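Local atomic coordinates of 35 kDa hemin binding protein (Porphyromonas gingivalis, PDB entry 5Y1A), a protein that probably binds hemin, carries a thioredoxin-type domain, and is a cargo of the type IX secretion system. Residues K305-N310 / V327-A332; V288-Q293 / H337-L342; K36-E41 / S111-E116; L248-H253 / H261-A266. All coordinates share one frame; numbering follows the deposited sequence. Where two conformers were deposited one is given.

Contact 1: K305-N310 / V327-A332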
loop_
_atom_site.group_PDB
_atom_site.type_symbol
_atom_site.label_atom_id
_atom_site.label_comp_id
_atom_site.label_asym_id
_atom_site.label_seq_id
_atom_site.Cartn_x
_atom_site.Cartn_y
_atom_site.Cartn_z
ATOM N N LYS A 305 12.403 30.150 17.111
ATOM C CA LYS A 305 12.539 29.701 15.726
ATOM C C LYS A 305 11.161 29.418 15.144
ATOM O O LYS A 305 10.320 28.802 15.807
ATOM C CB LYS A 305 13.388 28.429 15.673
ATOM C CG LYS A 305 13.943 28.078 14.297
ATOM C CD LYS A 305 15.004 27.010 14.414
ATOM C CE LYS A 305 15.524 26.564 13.059
ATOM N NZ LYS A 305 16.135 27.682 12.291
ATOM N N MET A 306 10.926 29.879 13.914
ATOM C CA MET A 306 9.722 29.511 13.171
ATOM C C MET A 306 10.121 28.949 11.805
ATOM O O MET A 306 10.870 29.587 11.074
ATOM C CB MET A 306 8.791 30.717 13.006
ATOM C CG MET A 306 7.660 30.529 11.991
ATOM S SD MET A 306 6.532 31.932 11.890
ATOM C CE MET A 306 7.604 33.156 11.139
ATOM N N GLU A 307 9.624 27.754 11.484
ATOM C CA GLU A 307 9.849 27.138 10.178
ATOM C C GLU A 307 8.517 26.707 9.550
ATOM O O GLU A 307 7.636 26.209 10.252
ATOM C CB GLU A 307 10.781 25.939 10.307
ATOM C CG GLU A 307 12.255 26.315 10.478
ATOM C CD GLU A 307 13.090 25.159 10.977
ATOM O OE1 GLU A 307 12.829 24.680 12.100
ATOM O OE2 GLU A 307 14.019 24.735 10.253
ATOM N N VAL A 308 8.383 26.926 8.241
ATOM C CA VAL A 308 7.158 26.586 7.511
ATOM C C VAL A 308 7.452 25.418 6.574
ATOM O O VAL A 308 8.423 25.448 5.810
ATOM C CB VAL A 308 6.589 27.795 6.700
ATOM C CG1 VAL A 308 5.336 27.392 5.923
ATOM C CG2 VAL A 308 6.276 28.985 7.617
ATOM N N PHE A 309 6.608 24.394 6.641
ATOM C CA PHE A 309 6.719 23.247 5.757
ATOM C C PHE A 309 5.465 23.170 4.915
ATOM O O PHE A 309 4.364 23.446 5.402
ATOM C CB PHE A 309 6.839 21.955 6.589
ATOM C CG PHE A 309 8.069 21.921 7.442
ATOM C CD1 PHE A 309 9.244 21.345 6.966
ATOM C CD2 PHE A 309 8.067 22.519 8.701
ATOM C CE1 PHE A 309 10.411 21.343 7.744
ATOM C CE2 PHE A 309 9.228 22.529 9.473
ATOM C CZ PHE A 309 10.392 21.931 8.988
ATOM N N ASN A 310 5.609 22.769 3.661
ATOM C CA ASN A 310 4.428 22.584 2.831
ATOM C C ASN A 310 3.804 21.219 3.122
ATOM O O ASN A 310 4.261 20.491 4.041
ATOM C CB ASN A 310 4.753 22.770 1.327
ATOM C CG ASN A 310 5.796 21.781 0.819
ATOM O OD1 ASN A 310 5.991 20.702 1.392
ATOM N ND2 ASN A 310 6.493 22.162 -0.266
ATOM N N VAL A 327 2.440 23.180 7.539
ATOM C CA VAL A 327 2.771 22.915 8.942
ATOM C C VAL A 327 3.800 23.937 9.403
ATOM O O VAL A 327 4.865 24.079 8.791
ATOM C CB VAL A 327 3.331 21.485 9.124
ATOM C CG1 VAL A 327 3.729 21.231 10.589
ATOM C CG2 VAL A 327 2.302 20.464 8.685
ATOM N N VAL A 328 3.476 24.666 10.465
ATOM C CA VAL A 328 4.421 25.616 11.018
ATOM C C VAL A 328 4.995 24.988 12.270
ATOM O O VAL A 328 4.250 24.625 13.173
ATOM C CB VAL A 328 3.766 26.952 11.391
ATOM C CG1 VAL A 328 4.834 27.943 11.862
ATOM C CG2 VAL A 328 2.976 27.510 10.197
ATOM N N ARG A 329 6.314 24.860 12.306
ATOM C CA ARG A 329 6.991 24.346 13.486
ATOM C C ARG A 329 7.544 25.572 14.208
ATOM O O ARG A 329 8.442 26.247 13.691
ATOM C CB ARG A 329 8.080 23.363 13.070
ATOM C CG ARG A 329 8.943 22.805 14.195
ATOM C CD ARG A 329 9.690 21.556 13.725
ATOM N NE ARG A 329 10.892 21.858 12.940
ATOM C CZ ARG A 329 11.593 20.950 12.265
ATOM N NH1 ARG A 329 11.209 19.678 12.259
ATOM N NH2 ARG A 329 12.671 21.310 11.579
ATOM N N ILE A 330 6.981 25.884 15.376
ATOM C CA ILE A 330 7.431 27.040 16.162
ATOM C C ILE A 330 7.971 26.613 17.515
ATOM O O ILE A 330 7.266 25.978 18.298
ATOM C CB ILE A 330 6.314 28.076 16.443
ATOM C CG1 ILE A 330 5.220 28.049 15.383
ATOM C CG2 ILE A 330 6.913 29.472 16.596
ATOM C CD1 ILE A 330 4.100 29.009 15.675
ATOM N N THR A 331 9.222 26.983 17.783
ATOM C CA THR A 331 9.858 26.721 19.066
ATOM C C THR A 331 9.682 27.981 19.911
ATOM O O THR A 331 10.136 29.065 19.537
ATOM C CB THR A 331 11.333 26.347 18.908
ATOM O OG1 THR A 331 11.441 25.255 17.986
ATOM C CG2 THR A 331 11.925 25.904 20.251
ATOM N N ALA A 332 8.975 27.835 21.028
ATOM C CA ALA A 332 8.652 28.973 21.885
ATOM C C ALA A 332 8.503 28.463 23.305
ATOM O O ALA A 332 7.869 27.407 23.541
ATOM C CB ALA A 332 7.358 29.642 21.423
HETATM O O HOH W 1 10.852 25.750 15.110
#
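Strands 305-309 and 324-332 are antiparallel neighbours in the larger sheet of the C-terminal beta-sandwich. The position of this domain at the end of the chain is consistent with the sorting domain of type IX cargo proteins. The axes of the two strand pieces run 167° apart. K305, E307 and F309 form hydrogen-bonded pairs with T331, R329 and V327; M306 and V308 form the non-hydrogen-bonded pairs with I330 and V328.

R329 is the centre of the face that carries E307 and F309. Its CG is anti to the backbone N, and a bend at chi3 (80°) brings the guanidinium beside the ends of E307 and F309. F309 comes at it edge first. The phenyl CZ sits above one guanidinium face, 3.5 Å from R329 NH2, and the two planes are turned 71° apart. E307 lies alongside R329 and points the same way. Its carboxylate reaches the guanidinium edge, where E307 OE1 makes a weak, long salt bridge of 3.4 Å to R329 NH2. M336 and F338 of strand 335-343 also touch R329.

The face with M306, V308, V328 and I330 is apolar. M306 crosses V328 obliquely, with M306 CG 3.8 Å from V328 CG1. I297 of the opposing sheet packs on V308 and V328.

At the K305-T331 end a water donates to R329 O at 2.8 Å. The same water lies 3.0 Å from T331 OG1, and it also donates weakly to K305 O.

Contact 2: V288-Q293 / H337-L342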
loop_
_atom_site.group_PDB
_atom_site.type_symbol
_atom_site.label_atom_id
_atom_site.label_comp_id
_atom_site.label_asym_id
_atom_site.label_seq_id
_atom_site.Cartn_x
_atom_site.Cartn_y
_atom_site.Cartn_z
ATOM N N VAL A 288 -0.259 29.650 20.753
ATOM C CA VAL A 288 0.330 30.448 19.663
ATOM C C VAL A 288 -0.704 30.620 18.552
ATOM O O VAL A 288 -1.170 29.641 17.986
ATOM C CB VAL A 288 1.701 29.865 19.149
ATOM C CG1 VAL A 288 2.793 30.030 20.218
ATOM C CG2 VAL A 288 1.595 28.406 18.753
ATOM N N LYS A 289 -1.101 31.861 18.278
ATOM C CA LYS A 289 -2.191 32.122 17.332
ATOM C C LYS A 289 -1.649 32.564 15.972
ATOM O O LYS A 289 -1.653 33.757 15.651
ATOM C CB LYS A 289 -3.171 33.170 17.878
ATOM C CG LYS A 289 -3.649 32.942 19.332
ATOM C CD LYS A 289 -4.561 31.734 19.488
ATOM C CE LYS A 289 -5.144 31.675 20.915
ATOM N NZ LYS A 289 -6.041 30.475 21.136
ATOM N N ALA A 290 -1.183 31.605 15.183
ATOM C CA ALA A 290 -0.722 31.896 13.823
ATOM C C ALA A 290 -1.887 32.344 12.927
ATOM O O ALA A 290 -3.028 31.923 13.117
ATOM C CB ALA A 290 -0.039 30.677 13.241
ATOM N N TYR A 291 -1.605 33.210 11.959
ATOM C CA TYR A 291 -2.594 33.559 10.940
ATOM C C TYR A 291 -1.887 33.918 9.630
ATOM O O TYR A 291 -0.673 34.122 9.613
ATOM C CB TYR A 291 -3.517 34.697 11.415
ATOM C CG TYR A 291 -2.783 35.951 11.834
ATOM C CD1 TYR A 291 -2.478 36.946 10.902
ATOM C CD2 TYR A 291 -2.384 36.140 13.160
ATOM C CE1 TYR A 291 -1.789 38.091 11.275
ATOM C CE2 TYR A 291 -1.697 37.283 13.545
ATOM C CZ TYR A 291 -1.406 38.253 12.601
ATOM O OH TYR A 291 -0.726 39.382 12.981
ATOM N N VAL A 292 -2.652 34.010 8.544
ATOM C CA VAL A 292 -2.089 34.378 7.237
ATOM C C VAL A 292 -2.429 35.827 6.910
ATOM O O VAL A 292 -3.610 36.199 6.862
ATOM C CB VAL A 292 -2.612 33.466 6.106
ATOM C CG1 VAL A 292 -1.963 33.847 4.778
ATOM C CG2 VAL A 292 -2.356 32.015 6.431
ATOM N N GLN A 293 -1.388 36.628 6.701
ATOM C CA GLN A 293 -1.525 38.032 6.334
ATOM C C GLN A 293 -0.580 38.373 5.191
ATOM O O GLN A 293 0.641 38.207 5.313
ATOM C CB GLN A 293 -1.230 38.924 7.535
ATOM C CG GLN A 293 -1.402 40.415 7.258
ATOM C CD GLN A 293 -1.674 41.198 8.513
ATOM O OE1 GLN A 293 -0.844 41.234 9.430
ATOM N NE2 GLN A 293 -2.842 41.832 8.571
ATOM N N HIS A 337 6.343 23.395 18.975
ATOM C CA HIS A 337 4.907 23.285 18.614
ATOM C C HIS A 337 4.740 23.047 17.115
ATOM O O HIS A 337 5.573 23.494 16.324
ATOM C CB HIS A 337 4.183 24.601 18.918
ATOM C CG HIS A 337 4.339 25.085 20.326
ATOM N ND1 HIS A 337 3.499 24.688 21.347
ATOM C CD2 HIS A 337 5.213 25.960 20.877
ATOM C CE1 HIS A 337 3.850 25.298 22.466
ATOM N NE2 HIS A 337 4.895 26.065 22.212
ATOM N N PHE A 338 3.670 22.352 16.728
ATOM C CA PHE A 338 3.344 22.114 15.319
ATOM C C PHE A 338 1.920 22.624 15.100
ATOM O O PHE A 338 0.997 22.178 15.780
ATOM C CB PHE A 338 3.426 20.619 14.977
ATOM C CG PHE A 338 4.815 20.038 15.109
ATOM C CD1 PHE A 338 5.585 19.778 13.981
ATOM C CD2 PHE A 338 5.359 19.770 16.367
ATOM C CE1 PHE A 338 6.880 19.251 14.093
ATOM C CE2 PHE A 338 6.639 19.248 16.500
ATOM C CZ PHE A 338 7.404 18.980 15.360
ATOM N N LEU A 339 1.761 23.587 14.192
ATOM C CA LEU A 339 0.463 24.180 13.886
ATOM C C LEU A 339 0.163 23.894 12.434
ATOM O O LEU A 339 1.046 23.979 11.598
ATOM C CB LEU A 339 0.489 25.691 14.082
ATOM C CG LEU A 339 0.499 26.369 15.443
ATOM C CD1 LEU A 339 1.389 27.575 15.317
ATOM C CD2 LEU A 339 -0.913 26.799 15.849
ATOM N N LYS A 340 -1.078 23.520 12.148
ATOM C CA LYS A 340 -1.516 23.298 10.776
ATOM C C LYS A 340 -2.211 24.589 10.330
ATOM O O LYS A 340 -3.189 25.013 10.956
ATOM C CB LYS A 340 -2.469 22.098 10.723
ATOM C CG LYS A 340 -2.868 21.642 9.326
ATOM C CD LYS A 340 -3.994 20.572 9.352
ATOM C CE LYS A 340 -3.539 19.203 9.888
ATOM N NZ LYS A 340 -4.450 18.100 9.358
ATOM N N VAL A 341 -1.684 25.241 9.293
ATOM C CA VAL A 341 -2.286 26.470 8.768
ATOM C C VAL A 341 -2.850 26.227 7.363
ATOM O O VAL A 341 -2.164 25.673 6.507
ATOM C CB VAL A 341 -1.247 27.626 8.734
ATOM C CG1 VAL A 341 -1.823 28.838 8.013
ATOM C CG2 VAL A 341 -0.824 27.986 10.174
ATOM N N LEU A 342 -4.093 26.641 7.123
ATOM C CA LEU A 342 -4.661 26.469 5.787
ATOM C C LEU A 342 -4.723 27.829 5.078
ATOM O O LEU A 342 -5.393 28.755 5.533
ATOM C CB LEU A 342 -6.041 25.813 5.853
ATOM C CG LEU A 342 -6.615 25.335 4.514
ATOM C CD1 LEU A 342 -7.443 24.070 4.735
ATOM C CD2 LEU A 342 -7.477 26.385 3.860
#
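L339 O takes one probable hydrogen bond, from V328 N of the adjacent strand 324-332. It is one of the backbone bonds that pair strand 335-343 with 324-332. Between 288-293 and 337-342 the side chains meet through apolar atoms alone.

L339 makes most of the contact with V288. Its CG is anti to the carbonyl carbon, and the side chain crosses V288 obliquely. The closest pair is L339 CD1 and V288 CG2, at 3.5 Å. That valine methyl sits in the crowded position between its backbone N and carbonyl carbon. The other branch, L339 CD2, rests 3.6 Å from V288 O.

Segment 288-293 runs from a loop into strand 291-293, which pairs with 296-298. Together they cover one face of the sheet that holds 335-343, as in a small beta-sandwich. The methyls meet between the two layers, near the surface. A290 CB faces the notch between L339 and V341: it is 4.0 Å from L339 CD1 and 4.2 Å from V341 CG2. V341 splits its two methyls. CG2 goes to A290, while V341 CG1, anti to its backbone N, meets V292 CG2 at 3.6 Å. I297 of strand 296-298 also packs on A290 and V341. On the other side of strand 335-343, K340 NZ forms a salt bridge with D159.

Contact 3: K36-E41 / S111-E116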
loop_
_atom_site.group_PDB
_atom_site.type_symbol
_atom_site.label_atom_id
_atom_site.label_comp_id
_atom_site.label_asym_id
_atom_site.label_seq_id
_atom_site.Cartn_x
_atom_site.Cartn_y
_atom_site.Cartn_z
ATOM N N LYS A 36 -13.969 -11.587 -9.834
ATOM C CA LYS A 36 -12.595 -11.903 -9.401
ATOM C C LYS A 36 -11.542 -10.891 -9.872
ATOM O O LYS A 36 -11.455 -10.564 -11.060
ATOM C CB LYS A 36 -12.237 -13.336 -9.865
ATOM C CG LYS A 36 -10.830 -13.840 -9.566
ATOM C CD LYS A 36 -10.673 -14.206 -8.106
ATOM C CE LYS A 36 -9.310 -14.850 -7.759
ATOM N NZ LYS A 36 -9.278 -16.328 -7.936
ATOM N N ASN A 37 -10.752 -10.411 -8.910
ATOM C CA ASN A 37 -9.503 -9.688 -9.189
ATOM C C ASN A 37 -8.356 -10.574 -8.739
ATOM O O ASN A 37 -8.511 -11.325 -7.787
ATOM C CB ASN A 37 -9.440 -8.372 -8.419
ATOM C CG ASN A 37 -10.557 -7.422 -8.816
ATOM O OD1 ASN A 37 -10.885 -7.319 -9.993
ATOM N ND2 ASN A 37 -11.151 -6.751 -7.847
ATOM N N VAL A 38 -7.223 -10.455 -9.424
ATOM C CA VAL A 38 -6.070 -11.311 -9.203
ATOM C C VAL A 38 -4.983 -10.490 -8.540
ATOM O O VAL A 38 -4.697 -9.388 -8.976
ATOM C CB VAL A 38 -5.566 -11.912 -10.534
ATOM C CG1 VAL A 38 -4.095 -12.448 -10.372
ATOM C CG2 VAL A 38 -6.456 -13.057 -10.961
ATOM N N VAL A 39 -4.401 -11.034 -7.472
ATOM C CA VAL A 39 -3.222 -10.456 -6.818
ATOM C C VAL A 39 -1.980 -11.246 -7.221
ATOM O O VAL A 39 -1.991 -12.474 -7.220
ATOM C CB VAL A 39 -3.400 -10.496 -5.257
ATOM C CG1 VAL A 39 -2.110 -10.092 -4.527
ATOM C CG2 VAL A 39 -4.573 -9.613 -4.836
ATOM N N LEU A 40 -0.917 -10.536 -7.591
ATOM C CA LEU A 40 0.385 -11.162 -7.827
ATOM C C LEU A 40 1.295 -10.673 -6.721
ATOM O O LEU A 40 1.280 -9.477 -6.413
ATOM C CB LEU A 40 0.950 -10.755 -9.198
ATOM C CG LEU A 40 0.037 -10.986 -10.420
ATOM C CD1 LEU A 40 0.791 -10.625 -11.708
ATOM C CD2 LEU A 40 -0.443 -12.443 -10.457
ATOM N N GLU A 41 2.018 -11.593 -6.072
ATOM C CA GLU A 41 3.098 -11.220 -5.135
ATOM C C GLU A 41 4.407 -11.630 -5.775
ATOM O O GLU A 41 4.630 -12.808 -6.033
ATOM C CB GLU A 41 2.870 -11.859 -3.738
ATOM C CG GLU A 41 1.635 -11.221 -3.065
ATOM C CD GLU A 41 1.179 -11.970 -1.831
ATOM O OE1 GLU A 41 0.853 -13.159 -1.988
ATOM O OE2 GLU A 41 1.158 -11.372 -0.724
ATOM N N SER A 111 3.953 -15.395 -7.024
ATOM C CA SER A 111 2.806 -16.210 -6.648
ATOM C C SER A 111 1.523 -15.564 -7.191
ATOM O O SER A 111 1.321 -14.336 -7.033
ATOM C CB SER A 111 2.733 -16.284 -5.128
ATOM O OG SER A 111 1.523 -16.887 -4.720
ATOM N N VAL A 112 0.665 -16.395 -7.792
ATOM C CA VAL A 112 -0.652 -15.957 -8.268
ATOM C C VAL A 112 -1.716 -16.300 -7.219
ATOM O O VAL A 112 -2.033 -17.478 -7.013
ATOM C CB VAL A 112 -1.028 -16.602 -9.641
ATOM C CG1 VAL A 112 -2.369 -16.033 -10.118
ATOM C CG2 VAL A 112 0.055 -16.273 -10.675
ATOM N N CYS A 113 -2.217 -15.269 -6.532
ATOM C CA CYS A 113 -3.242 -15.420 -5.505
ATOM C C CYS A 113 -2.884 -16.486 -4.459
ATOM O O CYS A 113 -3.786 -17.151 -3.950
ATOM C CB CYS A 113 -4.604 -15.784 -6.130
ATOM S SG CYS A 113 -5.239 -14.548 -7.297
ATOM N N ARG A 114 -1.586 -16.654 -4.159
ATOM C CA ARG A 114 -1.112 -17.700 -3.227
ATOM C C ARG A 114 -1.722 -19.063 -3.502
ATOM O O ARG A 114 -2.009 -19.840 -2.573
ATOM C CB ARG A 114 -1.404 -17.291 -1.767
ATOM C CG ARG A 114 -0.778 -15.906 -1.409
ATOM C CD ARG A 114 -1.172 -15.489 0.004
ATOM N NE ARG A 114 -0.583 -14.179 0.309
ATOM C CZ ARG A 114 -0.698 -13.545 1.473
ATOM N NH1 ARG A 114 -1.420 -14.075 2.481
ATOM N NH2 ARG A 114 -0.110 -12.361 1.628
ATOM N N MET A 115 -1.927 -19.367 -4.779
ATOM C CA MET A 115 -2.625 -20.592 -5.135
ATOM C C MET A 115 -1.692 -21.801 -5.154
ATOM O O MET A 115 -2.146 -22.966 -5.121
ATOM C CB MET A 115 -3.400 -20.416 -6.461
ATOM C CG MET A 115 -2.581 -20.391 -7.718
ATOM S SD MET A 115 -3.523 -19.670 -9.134
ATOM C CE MET A 115 -5.155 -19.599 -8.501
ATOM N N GLU A 116 -0.391 -21.538 -5.184
ATOM C CA GLU A 116 0.615 -22.614 -5.209
ATOM C C GLU A 116 0.773 -23.307 -3.859
ATOM O O GLU A 116 0.869 -22.637 -2.818
ATOM C CB GLU A 116 1.971 -22.079 -5.688
ATOM C CG GLU A 116 1.921 -21.328 -7.053
ATOM C CD GLU A 116 1.507 -19.835 -6.922
ATOM O OE1 GLU A 116 1.276 -19.370 -5.783
ATOM O OE2 GLU A 116 1.430 -19.123 -7.958
HETATM O O HOH W 2 -0.151 -14.001 -4.469
#
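Strands 34-44 and 109-112 pair antiparallel through two hydrogen bonds between E41 and S111, then through C113 N to V39 O at 2.9 Å, a bond nearly along the C=O axis. C113 and R114 then take left-handed backbone angles (phi 51° and 47°), and M115 N closes the turn on V112 O.

R114 leaves this turn extended and meets E41 side-on. R114 NE bonds to E41 OE1 at 2.9 Å, and R114 NH2 to E41 OE2 at 2.8 Å. Both oxygens use their syn lone pairs, and the two planar groups are only 15° apart. A water also donates to E41 OE1, and Y183 OH bonds OE2, so each buried oxygen has two partners. This would probably keep E41 ionised.

The strand pair belongs to the sheet of the thioredoxin fold. On its apolar face V38 CG1 meets V112 CG1 at 4.0 Å, L40 lies alongside V112, and helix 127-138 packs over them. C113 SG fits against V38 and takes a weak bond from V39 N. E116 folds back on its own segment: its OE1 accepts from S111 OG at 2.7 Å, and its OE2 from V112 N at 2.8 Å, both through syn lone pairs.

Contact 4: L248-H253 / H261-A266; sequences LAFVHH and HSIINA
Strands 245-252 and 263-270 form a beta hairpin at the edge of a four-stranded sheet in the central beta-sandwich. A classic beta bulge interrupts the pairing. I264 and N265 both face V251: I264 N bonds V251 O at 2.7 Å, while N265 N reaches the same oxygen only weakly. I264 takes helix-like backbone angles here (psi -52°).

With the bulge, consecutive I263 and I264 meet different rings. I263 lies over one face of the F250 ring, whose CG takes the crowded position between its backbone N and carbonyl carbon. I263 CD1 presses on that face, off-centre toward the rim, in a CH-pi contact 3.9 Å from the F250 ring centroid. I263 CG2 packs beside the ring's root, 3.6 Å from F250 CB. A266 CB touches F250 CB at 3.7 Å and, from another side, L248 CD1 at 4.1 Å. V39 and E41 of the thioredoxin sheet pack against I263, and Y183 meets the F250 ring edge-to-face.

I264 reaches the H253 ring with its CD1, and the two side chains cross at about a right angle. S262 OG, hydrogen-bonded to N260 OD1, lies at the imidazole edge. I264 CD1 lies over one imidazole face in a CH-pi contact, 3.5 Å from H253 NE2.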
loop_
_atom_site.group_PDB
_atom_site.type_symbol
_atom_site.label_atom_id
_atom_site.label_comp_id
_atom_site.label_asym_id
_atom_site.label_seq_id
_atom_site.Cartn_x
_atom_site.Cartn_y
_atom_site.Cartn_z
ATOM N N LEU A 248 -3.962 -1.709 -1.449
ATOM C CA LEU A 248 -4.528 -2.975 -1.895
ATOM C C LEU A 248 -5.023 -3.726 -0.658
ATOM O O LEU A 248 -4.288 -3.842 0.344
ATOM C CB LEU A 248 -3.426 -3.797 -2.574
ATOM C CG LEU A 248 -3.689 -5.296 -2.838
ATOM C CD1 LEU A 248 -4.820 -5.449 -3.871
ATOM C CD2 LEU A 248 -2.455 -5.941 -3.360
ATOM N N ALA A 249 -6.231 -4.268 -0.721
ATOM C CA ALA A 249 -6.704 -5.153 0.348
ATOM C C ALA A 249 -7.174 -6.440 -0.269
ATOM O O ALA A 249 -7.770 -6.445 -1.373
ATOM C CB ALA A 249 -7.848 -4.505 1.122
ATOM N N PHE A 250 -6.929 -7.543 0.439
ATOM C CA PHE A 250 -7.452 -8.816 -0.046
ATOM C C PHE A 250 -7.925 -9.751 1.066
ATOM O O PHE A 250 -7.347 -9.763 2.169
ATOM C CB PHE A 250 -6.476 -9.501 -1.011
ATOM C CG PHE A 250 -5.073 -9.645 -0.499
ATOM C CD1 PHE A 250 -4.683 -10.797 0.209
ATOM C CD2 PHE A 250 -4.122 -8.663 -0.782
ATOM C CE1 PHE A 250 -3.348 -10.955 0.652
ATOM C CE2 PHE A 250 -2.767 -8.794 -0.346
ATOM C CZ PHE A 250 -2.389 -9.954 0.373
ATOM N N VAL A 251 -8.997 -10.489 0.766
ATOM C CA VAL A 251 -9.539 -11.544 1.633
ATOM C C VAL A 251 -8.881 -12.874 1.244
ATOM O O VAL A 251 -8.766 -13.215 0.052
ATOM C CB VAL A 251 -11.078 -11.646 1.462
ATOM C CG1 VAL A 251 -11.649 -12.716 2.377
ATOM C CG2 VAL A 251 -11.762 -10.276 1.746
ATOM N N HIS A 252 -8.416 -13.626 2.239
ATOM C CA HIS A 252 -7.654 -14.827 1.945
ATOM C C HIS A 252 -7.801 -15.859 3.038
ATOM O O HIS A 252 -8.146 -15.529 4.182
ATOM C CB HIS A 252 -6.164 -14.468 1.728
ATOM C CG HIS A 252 -5.503 -13.783 2.901
ATOM N ND1 HIS A 252 -4.813 -14.478 3.872
ATOM C CD2 HIS A 252 -5.369 -12.470 3.216
ATOM C CE1 HIS A 252 -4.299 -13.625 4.748
ATOM N NE2 HIS A 252 -4.632 -12.397 4.376
ATOM N N HIS A 253 -7.533 -17.114 2.676
ATOM C CA HIS A 253 -7.417 -18.190 3.641
ATOM C C HIS A 253 -6.125 -18.032 4.457
ATOM O O HIS A 253 -5.181 -17.371 4.027
ATOM C CB HIS A 253 -7.471 -19.539 2.915
ATOM C CG HIS A 253 -8.802 -19.805 2.256
ATOM N ND1 HIS A 253 -9.926 -20.156 2.971
ATOM C CD2 HIS A 253 -9.182 -19.750 0.957
ATOM C CE1 HIS A 253 -10.943 -20.322 2.137
ATOM N NE2 HIS A 253 -10.521 -20.071 0.909
ATOM N N HIS A 261 -4.239 -21.788 1.143
ATOM C CA HIS A 261 -3.854 -20.507 1.736
ATOM C C HIS A 261 -4.063 -19.419 0.654
ATOM O O HIS A 261 -3.370 -18.377 0.633
ATOM C CB HIS A 261 -2.388 -20.578 2.212
ATOM C CG HIS A 261 -1.499 -21.334 1.264
ATOM N ND1 HIS A 261 -1.186 -22.672 1.435
ATOM C CD2 HIS A 261 -0.903 -20.957 0.105
ATOM C CE1 HIS A 261 -0.419 -23.073 0.429
ATOM N NE2 HIS A 261 -0.249 -22.059 -0.401
ATOM N N SER A 262 -5.032 -19.654 -0.237
ATOM C CA SER A 262 -5.200 -18.774 -1.415
ATOM C C SER A 262 -5.865 -17.441 -1.081
ATOM O O SER A 262 -6.602 -17.315 -0.082
ATOM C CB SER A 262 -5.981 -19.491 -2.544
ATOM O OG SER A 262 -7.321 -19.762 -2.141
ATOM N N ILE A 263 -5.592 -16.461 -1.926
ATOM C CA ILE A 263 -6.277 -15.177 -1.890
ATOM C C ILE A 263 -7.592 -15.358 -2.651
ATOM O O ILE A 263 -7.607 -15.842 -3.796
ATOM C CB ILE A 263 -5.402 -14.070 -2.508
ATOM C CG1 ILE A 263 -4.040 -14.007 -1.773
ATOM C CG2 ILE A 263 -6.163 -12.739 -2.475
ATOM C CD1 ILE A 263 -3.066 -12.908 -2.293
ATOM N N ILE A 264 -8.681 -14.981 -1.986
ATOM C CA ILE A 264 -10.013 -15.235 -2.473
ATOM C C ILE A 264 -10.452 -14.077 -3.401
ATOM O O ILE A 264 -10.952 -14.320 -4.521
ATOM C CB ILE A 264 -10.974 -15.416 -1.294
ATOM C CG1 ILE A 264 -10.580 -16.657 -0.478
ATOM C CG2 ILE A 264 -12.435 -15.565 -1.793
ATOM C CD1 ILE A 264 -11.102 -16.624 0.993
ATOM N N ASN A 265 -10.328 -12.839 -2.919
ATOM C CA ASN A 265 -10.529 -11.686 -3.795
ATOM C C ASN A 265 -9.825 -10.460 -3.240
ATOM O O ASN A 265 -9.310 -10.482 -2.117
ATOM C CB ASN A 265 -12.017 -11.395 -3.999
ATOM C CG ASN A 265 -12.325 -10.859 -5.395
ATOM O OD1 ASN A 265 -11.427 -10.479 -6.171
ATOM N ND2 ASN A 265 -13.603 -10.825 -5.721
ATOM N N ALA A 266 -9.783 -9.398 -4.037
ATOM C CA ALA A 266 -8.989 -8.215 -3.678
ATOM C C ALA A 266 -9.680 -6.963 -4.204
ATOM O O ALA A 266 -10.491 -7.037 -5.133
ATOM C CB ALA A 266 -7.645 -8.318 -4.318
HETATM O O HOH W 3 -2.613 -16.836 2.725
#

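In the fold
From the N terminus, contact 3 comes first. It joins 36-41 to 111-116 and closes a loop of 69 residues, about half of it helix, within the thioredoxin domain. Contact 4 follows in series and closes a seven-residue turn in the central beta-sandwich. The centres of contacts 3 and 4 are about 8 Å apart, and probable hydrogen bonds C113 O to I263 N and E116 O to H261 NE2 join the two domains there. Contact 2 then opens at 288 and encloses contact 1, so these two nest. They meet where strands 324-332 and 335-343 are sheet neighbours. This C-terminal pair lies more than 40 Å, centre to centre, from contacts 3 and 4.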